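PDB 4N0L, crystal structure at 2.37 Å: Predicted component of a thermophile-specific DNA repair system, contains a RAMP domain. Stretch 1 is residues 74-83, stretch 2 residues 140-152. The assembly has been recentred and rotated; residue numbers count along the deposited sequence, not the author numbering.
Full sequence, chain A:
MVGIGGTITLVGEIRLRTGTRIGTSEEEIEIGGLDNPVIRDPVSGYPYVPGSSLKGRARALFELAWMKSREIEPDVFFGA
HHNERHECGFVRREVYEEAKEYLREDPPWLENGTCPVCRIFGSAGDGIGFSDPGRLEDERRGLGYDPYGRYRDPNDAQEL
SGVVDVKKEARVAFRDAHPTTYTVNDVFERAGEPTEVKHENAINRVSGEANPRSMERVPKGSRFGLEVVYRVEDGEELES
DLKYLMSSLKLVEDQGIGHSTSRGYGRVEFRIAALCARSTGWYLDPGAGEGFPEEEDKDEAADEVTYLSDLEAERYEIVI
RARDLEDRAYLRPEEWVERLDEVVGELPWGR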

ATOM      1  N   PRO A  74      21.555   4.192   1.657  1.00 34.09           N
ATOM      2  CA  PRO A  74      20.468   5.161   1.852  1.00 36.04           C
ATOM      3  C   PRO A  74      20.717   6.543   1.239  1.00 34.89           C
ATOM      4  O   PRO A  74      19.752   7.195   0.831  1.00 32.41           O
ATOM      5  CB  PRO A  74      20.352   5.256   3.382  1.00 32.82           C
ATOM      6  CG  PRO A  74      21.591   4.618   3.930  1.00 33.74           C
ATOM      7  CD  PRO A  74      22.004   3.598   2.926  1.00 31.12           C
ATOM      8  N   ASP A  75      21.971   6.979   1.162  1.00 35.77           N
ATOM      9  CA  ASP A  75      22.294   8.238   0.494  1.00 34.26           C
ATOM     10  C   ASP A  75      21.829   8.225  -0.963  1.00 29.08           C
ATOM     11  O   ASP A  75      21.246   9.193  -1.445  1.00 31.49           O
ATOM     12  CB  ASP A  75      23.795   8.521   0.562  1.00 40.96           C
ATOM     13  CG  ASP A  75      24.230   9.057   1.913  1.00 46.84           C
ATOM     14  OD1 ASP A  75      23.357   9.290   2.777  1.00 48.94           O
ATOM     15  OD2 ASP A  75      25.448   9.256   2.108  1.00 48.54           O
ATOM     16  N   VAL A  76      22.086   7.121  -1.655  1.00 22.72           N
ATOM     17  CA  VAL A  76      21.661   6.968  -3.042  1.00 27.56           C
ATOM     18  C   VAL A  76      20.144   6.822  -3.154  1.00 32.64           C
ATOM     19  O   VAL A  76      19.512   7.436  -4.016  1.00 30.10           O
ATOM     20  CB  VAL A  76      22.340   5.743  -3.703  1.00 26.14           C
ATOM     21  CG1 VAL A  76      21.754   5.477  -5.084  1.00 25.66           C
ATOM     22  CG2 VAL A  76      23.844   5.949  -3.786  1.00 28.43           C
ATOM     23  N   PHE A  77      19.562   6.015  -2.273  1.00 31.46           N
ATOM     24  CA  PHE A  77      18.139   5.701  -2.356  1.00 32.24           C
ATOM     25  C   PHE A  77      17.242   6.885  -1.984  1.00 27.43           C
ATOM     26  O   PHE A  77      16.224   7.121  -2.632  1.00 23.09           O
ATOM     27  CB  PHE A  77      17.813   4.501  -1.464  1.00 31.69           C
ATOM     28  CG  PHE A  77      16.407   3.996  -1.617  1.00 29.44           C
ATOM     29  CD1 PHE A  77      16.023   3.314  -2.761  1.00 28.65           C
ATOM     30  CD2 PHE A  77      15.470   4.201  -0.617  1.00 28.49           C
ATOM     31  CE1 PHE A  77      14.729   2.847  -2.907  1.00 33.30           C
ATOM     32  CE2 PHE A  77      14.175   3.734  -0.755  1.00 28.61           C
ATOM     33  CZ  PHE A  77      13.803   3.058  -1.901  1.00 31.33           C
ATOM     34  N   PHE A  78      17.615   7.622  -0.942  1.00 26.54           N
ATOM     35  CA  PHE A  78      16.777   8.717  -0.458  1.00 25.43           C
ATOM     36  C   PHE A  78      17.261  10.088  -0.921  1.00 28.31           C
ATOM     37  O   PHE A  78      16.509  11.066  -0.868  1.00 23.41           O
ATOM     38  CB  PHE A  78      16.697   8.692   1.069  1.00 26.35           C
ATOM     39  CG  PHE A  78      15.924   7.523   1.619  1.00 27.89           C
ATOM     40  CD1 PHE A  78      14.574   7.376   1.339  1.00 28.83           C
ATOM     41  CD2 PHE A  78      16.546   6.574   2.416  1.00 24.79           C
ATOM     42  CE1 PHE A  78      13.858   6.301   1.842  1.00 31.89           C
ATOM     43  CE2 PHE A  78      15.834   5.500   2.924  1.00 29.18           C
ATOM     44  CZ  PHE A  78      14.488   5.364   2.637  1.00 27.01           C
ATOM     45  N   GLY A  79      18.507  10.155  -1.384  1.00 29.08           N
ATOM     46  CA  GLY A  79      19.090  11.400  -1.851  1.00 23.19           C
ATOM     47  C   GLY A  79      18.975  12.543  -0.861  1.00 29.44           C
ATOM     48  O   GLY A  79      19.404  12.429   0.289  1.00 32.91           O
ATOM     49  N   ALA A  80      18.367  13.638  -1.304  1.00 31.36           N
ATOM     50  CA  ALA A  80      18.235  14.834  -0.482  1.00 32.30           C
ATOM     51  C   ALA A  80      17.235  14.648   0.660  1.00 32.17           C
ATOM     52  O   ALA A  80      17.148  15.486   1.555  1.00 33.89           O
ATOM     53  CB  ALA A  80      17.832  16.019  -1.350  1.00 31.73           C
ATOM     54  N   HIS A  81      16.469  13.563   0.617  1.00 32.73           N
ATOM     55  CA  HIS A  81      15.513  13.263   1.680  1.00 36.94           C
ATOM     56  C   HIS A  81      16.156  12.458   2.814  1.00 38.92           C
ATOM     57  O   HIS A  81      15.491  12.129   3.800  1.00 44.39           O
ATOM     58  CB  HIS A  81      14.302  12.513   1.115  1.00 34.20           C
ATOM     59  CG  HIS A  81      13.356  13.387   0.348  1.00 35.25           C
ATOM     60  ND1 HIS A  81      12.325  12.880  -0.412  1.00 35.38           N
ATOM     61  CD2 HIS A  81      13.285  14.734   0.227  1.00 32.41           C
ATOM     62  CE1 HIS A  81      11.658  13.876  -0.971  1.00 33.38           C
ATOM     63  NE2 HIS A  81      12.226  15.013  -0.597  1.00 31.96           N
ATOM     64  N   HIS A  82      17.433  12.117   2.640  1.00 39.10           N
ATOM     65  CA  HIS A  82      18.275  11.531   3.691  1.00 46.01           C
ATOM     66  C   HIS A  82      17.917  10.089   4.081  1.00 47.56           C
ATOM     67  O   HIS A  82      18.674   9.161   3.785  1.00 47.76           O
ATOM     68  CB  HIS A  82      18.255  12.417   4.945  1.00 48.51           C
ATOM     69  CG  HIS A  82      18.859  13.775   4.737  1.00 52.00           C
ATOM     70  ND1 HIS A  82      20.212  14.015   4.856  1.00 53.63           N
ATOM     71  CD2 HIS A  82      18.295  14.956   4.408  1.00 52.68           C
ATOM     72  CE1 HIS A  82      20.453  15.288   4.618  1.00 55.52           C
ATOM     73  NE2 HIS A  82      19.304  15.888   4.339  1.00 52.85           N
ATOM     74  N   ASN A  83      16.774   9.897   4.737  1.00 44.69           N
ATOM     75  CA  ASN A  83      16.483   8.597   5.343  1.00 43.01           C
ATOM     76  C   ASN A  83      15.031   8.129   5.228  1.00 43.00           C
ATOM     77  O   ASN A  83      14.664   7.101   5.802  1.00 44.56           O
ATOM     78  CB  ASN A  83      16.881   8.624   6.820  1.00 43.85           C
ATOM     79  CG  ASN A  83      16.179   9.727   7.591  1.00 49.73           C
ATOM     80  OD1 ASN A  83      15.701  10.701   7.007  1.00 52.28           O
ATOM     81  ND2 ASN A  83      16.119   9.583   8.909  1.00 56.76           N
ATOM     82  N   ARG A 140      23.429  22.219   3.697  1.00 38.64           N
ATOM     83  CA  ARG A 140      22.183  22.494   4.408  1.00 33.87           C
ATOM     84  C   ARG A 140      20.973  21.893   3.688  1.00 34.12           C
ATOM     85  O   ARG A 140      20.062  21.369   4.329  1.00 35.74           O
ATOM     86  CB  ARG A 140      22.001  24.007   4.598  1.00 34.68           C
ATOM     87  CG  ARG A 140      20.770  24.408   5.408  1.00 33.59           C
ATOM     88  CD  ARG A 140      20.650  25.928   5.508  1.00 33.42           C
ATOM     89  NE  ARG A 140      20.344  26.545   4.222  1.00 33.71           N
ATOM     90  CZ  ARG A 140      19.136  26.539   3.667  1.00 36.50           C
ATOM     91  NH1 ARG A 140      18.117  25.981   4.308  1.00 34.35           N
ATOM     92  NH2 ARG A 140      18.935  27.116   2.489  1.00 35.32           N
ATOM     93  N   ARG A 141      20.970  21.964   2.359  1.00 30.56           N
ATOM     94  CA  ARG A 141      19.818  21.530   1.572  1.00 32.19           C
ATOM     95  C   ARG A 141      19.912  20.084   1.076  1.00 33.96           C
ATOM     96  O   ARG A 141      18.919  19.525   0.603  1.00 35.93           O
ATOM     97  CB  ARG A 141      19.614  22.463   0.371  1.00 36.02           C
ATOM     98  CG  ARG A 141      19.048  23.828   0.740  1.00 43.87           C
ATOM     99  CD  ARG A 141      18.886  24.736  -0.475  1.00 48.44           C
ATOM    100  NE  ARG A 141      20.156  25.283  -0.944  1.00 55.65           N
ATOM    101  CZ  ARG A 141      20.692  25.022  -2.133  1.00 56.63           C
ATOM    102  NH1 ARG A 141      20.066  24.220  -2.986  1.00 55.17           N
ATOM    103  NH2 ARG A 141      21.854  25.566  -2.474  1.00 51.37           N
ATOM    104  N   GLY A 142      21.090  19.475   1.185  1.00 33.57           N
ATOM    105  CA  GLY A 142      21.284  18.136   0.654  1.00 32.07           C
ATOM    106  C   GLY A 142      22.227  17.277   1.476  1.00 34.08           C
ATOM    107  O   GLY A 142      22.201  17.315   2.706  1.00 34.53           O
ATOM    108  N   LEU A 143      23.068  16.505   0.793  1.00 34.29           N
ATOM    109  CA  LEU A 143      23.966  15.563   1.457  1.00 32.63           C
ATOM    110  C   LEU A 143      25.367  16.128   1.661  1.00 33.29           C
ATOM    111  O   LEU A 143      26.152  15.591   2.437  1.00 37.15           O
ATOM    112  CB  LEU A 143      24.046  14.259   0.662  1.00 32.09           C
ATOM    113  CG  LEU A 143      22.738  13.470   0.563  1.00 31.03           C
ATOM    114  CD1 LEU A 143      22.927  12.197  -0.245  1.00 29.17           C
ATOM    115  CD2 LEU A 143      22.207  13.155   1.950  1.00 25.90           C
ATOM    116  N   GLY A 144      25.677  17.208   0.955  1.00 31.93           N
ATOM    117  CA  GLY A 144      27.004  17.790   1.008  1.00 26.38           C
ATOM    118  C   GLY A 144      27.911  17.207  -0.058  1.00 29.55           C
ATOM    119  O   GLY A 144      29.108  17.486  -0.091  1.00 32.41           O
ATOM    120  N   TYR A 145      27.325  16.403  -0.939  1.00 26.44           N
ATOM    121  CA  TYR A 145      28.053  15.785  -2.041  1.00 24.35           C
ATOM    122  C   TYR A 145      27.053  15.158  -3.003  1.00 29.40           C
ATOM    123  O   TYR A 145      25.866  15.051  -2.691  1.00 31.51           O
ATOM    124  CB  TYR A 145      29.036  14.725  -1.535  1.00 26.52           C
ATOM    125  CG  TYR A 145      28.383  13.416  -1.146  1.00 30.56           C
ATOM    126  CD1 TYR A 145      27.797  13.251   0.101  1.00 28.82           C
ATOM    127  CD2 TYR A 145      28.365  12.343  -2.027  1.00 30.49           C
ATOM    128  CE1 TYR A 145      27.202  12.057   0.456  1.00 29.04           C
ATOM    129  CE2 TYR A 145      27.774  11.146  -1.680  1.00 30.01           C
ATOM    130  CZ  TYR A 145      27.194  11.009  -0.440  1.00 31.88           C
ATOM    131  OH  TYR A 145      26.607   9.817  -0.094  1.00 42.33           O
ATOM    132  N   ASP A 146      27.535  14.737  -4.166  1.00 32.42           N
ATOM    133  CA  ASP A 146      26.672  14.137  -5.176  1.00 34.91           C
ATOM    134  C   ASP A 146      26.889  12.630  -5.242  1.00 36.20           C
ATOM    135  O   ASP A 146      27.939  12.170  -5.689  1.00 40.53           O
ATOM    136  CB  ASP A 146      26.924  14.777  -6.544  1.00 39.42           C
ATOM    137  CG  ASP A 146      26.075  14.165  -7.641  1.00 42.76           C
ATOM    138  OD1 ASP A 146      26.532  14.137  -8.804  1.00 39.54           O
ATOM    139  OD2 ASP A 146      24.945  13.723  -7.343  1.00 47.28           O
ATOM    140  N   PRO A 147      25.894  11.857  -4.784  1.00 32.96           N
ATOM    141  CA  PRO A 147      25.994  10.396  -4.736  1.00 30.36           C
ATOM    142  C   PRO A 147      25.614   9.732  -6.056  1.00 30.98           C
ATOM    143  O   PRO A 147      25.719   8.513  -6.175  1.00 33.58           O
ATOM    144  CB  PRO A 147      25.000  10.026  -3.639  1.00 36.43           C
ATOM    145  CG  PRO A 147      23.929  11.058  -3.778  1.00 36.03           C
ATOM    146  CD  PRO A 147      24.633  12.337  -4.187  1.00 32.27           C
ATOM    147  N   TYR A 148      25.172  10.524  -7.027  1.00 34.58           N
ATOM    148  CA  TYR A 148      24.658   9.978  -8.281  1.00 37.01           C
ATOM    149  C   TYR A 148      25.643  10.098  -9.442  1.00 37.44           C
ATOM    150  O   TYR A 148      25.261   9.944 -10.603  1.00 35.84           O
ATOM    151  CB  TYR A 148      23.340  10.664  -8.642  1.00 34.94           C
ATOM    152  CG  TYR A 148      22.270  10.464  -7.599  1.00 32.85           C
ATOM    153  CD1 TYR A 148      21.963   9.192  -7.131  1.00 31.78           C
ATOM    154  CD2 TYR A 148      21.572  11.543  -7.074  1.00 29.31           C
ATOM    155  CE1 TYR A 148      20.988   9.000  -6.174  1.00 29.77           C
ATOM    156  CE2 TYR A 148      20.592  11.361  -6.112  1.00 33.23           C
ATOM    157  CZ  TYR A 148      20.305  10.086  -5.667  1.00 32.18           C
ATOM    158  OH  TYR A 148      19.334   9.894  -4.713  1.00 33.88           O
ATOM    159  N   GLY A 149      26.906  10.359  -9.122  1.00 35.33           N
ATOM    160  CA  GLY A 149      27.931  10.541 -10.135  1.00 33.76           C
ATOM    161  C   GLY A 149      28.081   9.337 -11.045  1.00 38.03           C
ATOM    162  O   GLY A 149      28.204   9.479 -12.262  1.00 42.24           O
ATOM    163  N   ARG A 150      28.065   8.146 -10.454  1.00 38.54           N
ATOM    164  CA  ARG A 150      28.243   6.911 -11.211  1.00 40.27           C
ATOM    165  C   ARG A 150      27.027   6.556 -12.065  1.00 41.06           C
ATOM    166  O   ARG A 150      27.110   5.697 -12.939  1.00 47.72           O
ATOM    167  CB  ARG A 150      28.551   5.752 -10.262  1.00 42.98           C
ATOM    168  CG  ARG A 150      27.347   5.300  -9.464  1.00 51.05           C
ATOM    169  CD  ARG A 150      27.705   4.239  -8.439  1.00 56.81           C
ATOM    170  NE  ARG A 150      27.878   2.924  -9.050  1.00 62.73           N
ATOM    171  CZ  ARG A 150      28.258   1.838  -8.385  1.00 65.76           C
ATOM    172  NH1 ARG A 150      28.510   1.908  -7.086  1.00 68.50           N
ATOM    173  NH2 ARG A 150      28.386   0.680  -9.020  1.00 63.90           N
ATOM    174  N   TYR A 151      25.896   7.205 -11.806  1.00 36.08           N
ATOM    175  CA  TYR A 151      24.676   6.915 -12.554  1.00 38.04           C
ATOM    176  C   TYR A 151      24.417   7.945 -13.647  1.00 37.98           C
ATOM    177  O   TYR A 151      23.773   7.645 -14.655  1.00 35.96           O
ATOM    178  CB  TYR A 151      23.476   6.832 -11.606  1.00 33.83           C
ATOM    179  CG  TYR A 151      23.686   5.842 -10.480  1.00 30.96           C
ATOM    180  CD1 TYR A 151      23.695   4.476 -10.727  1.00 29.29           C
ATOM    181  CD2 TYR A 151      23.892   6.275  -9.176  1.00 29.13           C
ATOM    182  CE1 TYR A 151      23.897   3.566  -9.709  1.00 26.88           C
ATOM    183  CE2 TYR A 151      24.093   5.370  -8.147  1.00 32.73           C
ATOM    184  CZ  TYR A 151      24.096   4.018  -8.421  1.00 32.87           C
ATOM    185  OH  TYR A 151      24.297   3.115  -7.403  1.00 38.04           O
ATOM    186  N   ARG A 152      24.947   9.149 -13.459  1.00 40.92           N
ATOM    187  CA  ARG A 152      24.735  10.227 -14.417  1.00 43.55           C
ATOM    188  C   ARG A 152      25.735  11.353 -14.205  1.00 47.08           C
ATOM    189  O   ARG A 152      26.169  11.612 -13.080  1.00 44.79           O
ATOM    190  CB  ARG A 152      23.301  10.769 -14.314  1.00 41.64           C
ATOM    191  CG  ARG A 152      22.946  11.395 -12.963  1.00 38.55           C
ATOM    192  CD  ARG A 152      23.048  12.919 -12.995  1.00 33.32           C
ATOM    193  NE  ARG A 152      22.721  13.522 -11.707  1.00 31.96           N
ATOM    194  CZ  ARG A 152      23.606  13.729 -10.735  1.00 34.35           C
ATOM    195  NH1 ARG A 152      24.876  13.377 -10.902  1.00 36.64           N
ATOM    196  NH2 ARG A 152      23.225  14.285  -9.594  1.00 31.27           N
TER
HETATM  197  O   HOH W   1      19.915  18.668   4.451  1.00 44.95           O

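A short helix, residues 74-78, and the turn that follows it lie against an irregular segment that has almost no regular backbone bonding of its own. No backbone-to-backbone hydrogen bond joins the two stretches. The chains come nearest where Ala 80 passes Gly 142, their CA atoms 4.6 Å apart, and Val 76 CA lies 5.8 Å from Pro 147 CA. Two direct hydrogen bonds cross the contact, and in both a tyrosine hydroxyl is the donor.

The first serves the end of the helix. Tyr 148 OH donates to Val 76 O at 2.6 Å, at the ring edge, near its plane, supplying a partner to a carbonyl near the point where the helical run stops. Gly 79 leaves helical geometry with positive phi, and its CA lies 3.2 Å from Tyr 148 OH. An ideal CB on Gly 79 would fall 2.6 Å from Tyr 148 OH, a clash, so the glycine answers both its backbone angles and the hydroxyl. Gly 79 N, 3.4 Å from Tyr 148 OH, is too poorly angled to bond to it; this amide instead makes a weak bond to Asp 75 O at 2.9 Å.

The second bond is side chain to side chain: Tyr 145 OH gives its proton to Asp 75 OD2 at 2.6 Å. The short distance suits a phenol meeting a carboxylate, and the acceptor sits at the ring edge, where the hydroxyl proton can reach it.

Apolar groups fill in around these bonds. Val 76 directs CG1 to Tyr 148 CE1 at 3.8 Å and to Tyr 151 CE2 at 3.9 Å, while its CG2 meets Pro 147 CB at 4.2 Å. Leu 143 reaches across with CD1 3.9 Å from Asp 75 CB and CD2 3.3 Å from Gly 79 O. Gly 79 O is not left unpaired, since it accepts from His 82 N at 3.1 Å.

At the exposed margin a water joins the stretches. Water 1 donates to Arg 140 O at 2.7 Å and to Gly 142 O at 3.2 Å, and also hydrogen-bonds His 82 NE2 at 2.8 Å.

The second stretch braces its own loop with Asp 146. Arg 152 NH1 forms a salt bridge to Asp 146 OD1 at 2.8 Å, and Arg 152 NH2 donates to Asp 146 OD2 at 2.9 Å. Tyr 148 N also donates to Asp 146 OD2, at 3.2 Å, tying the residue that bonds the helix end to this charged pair.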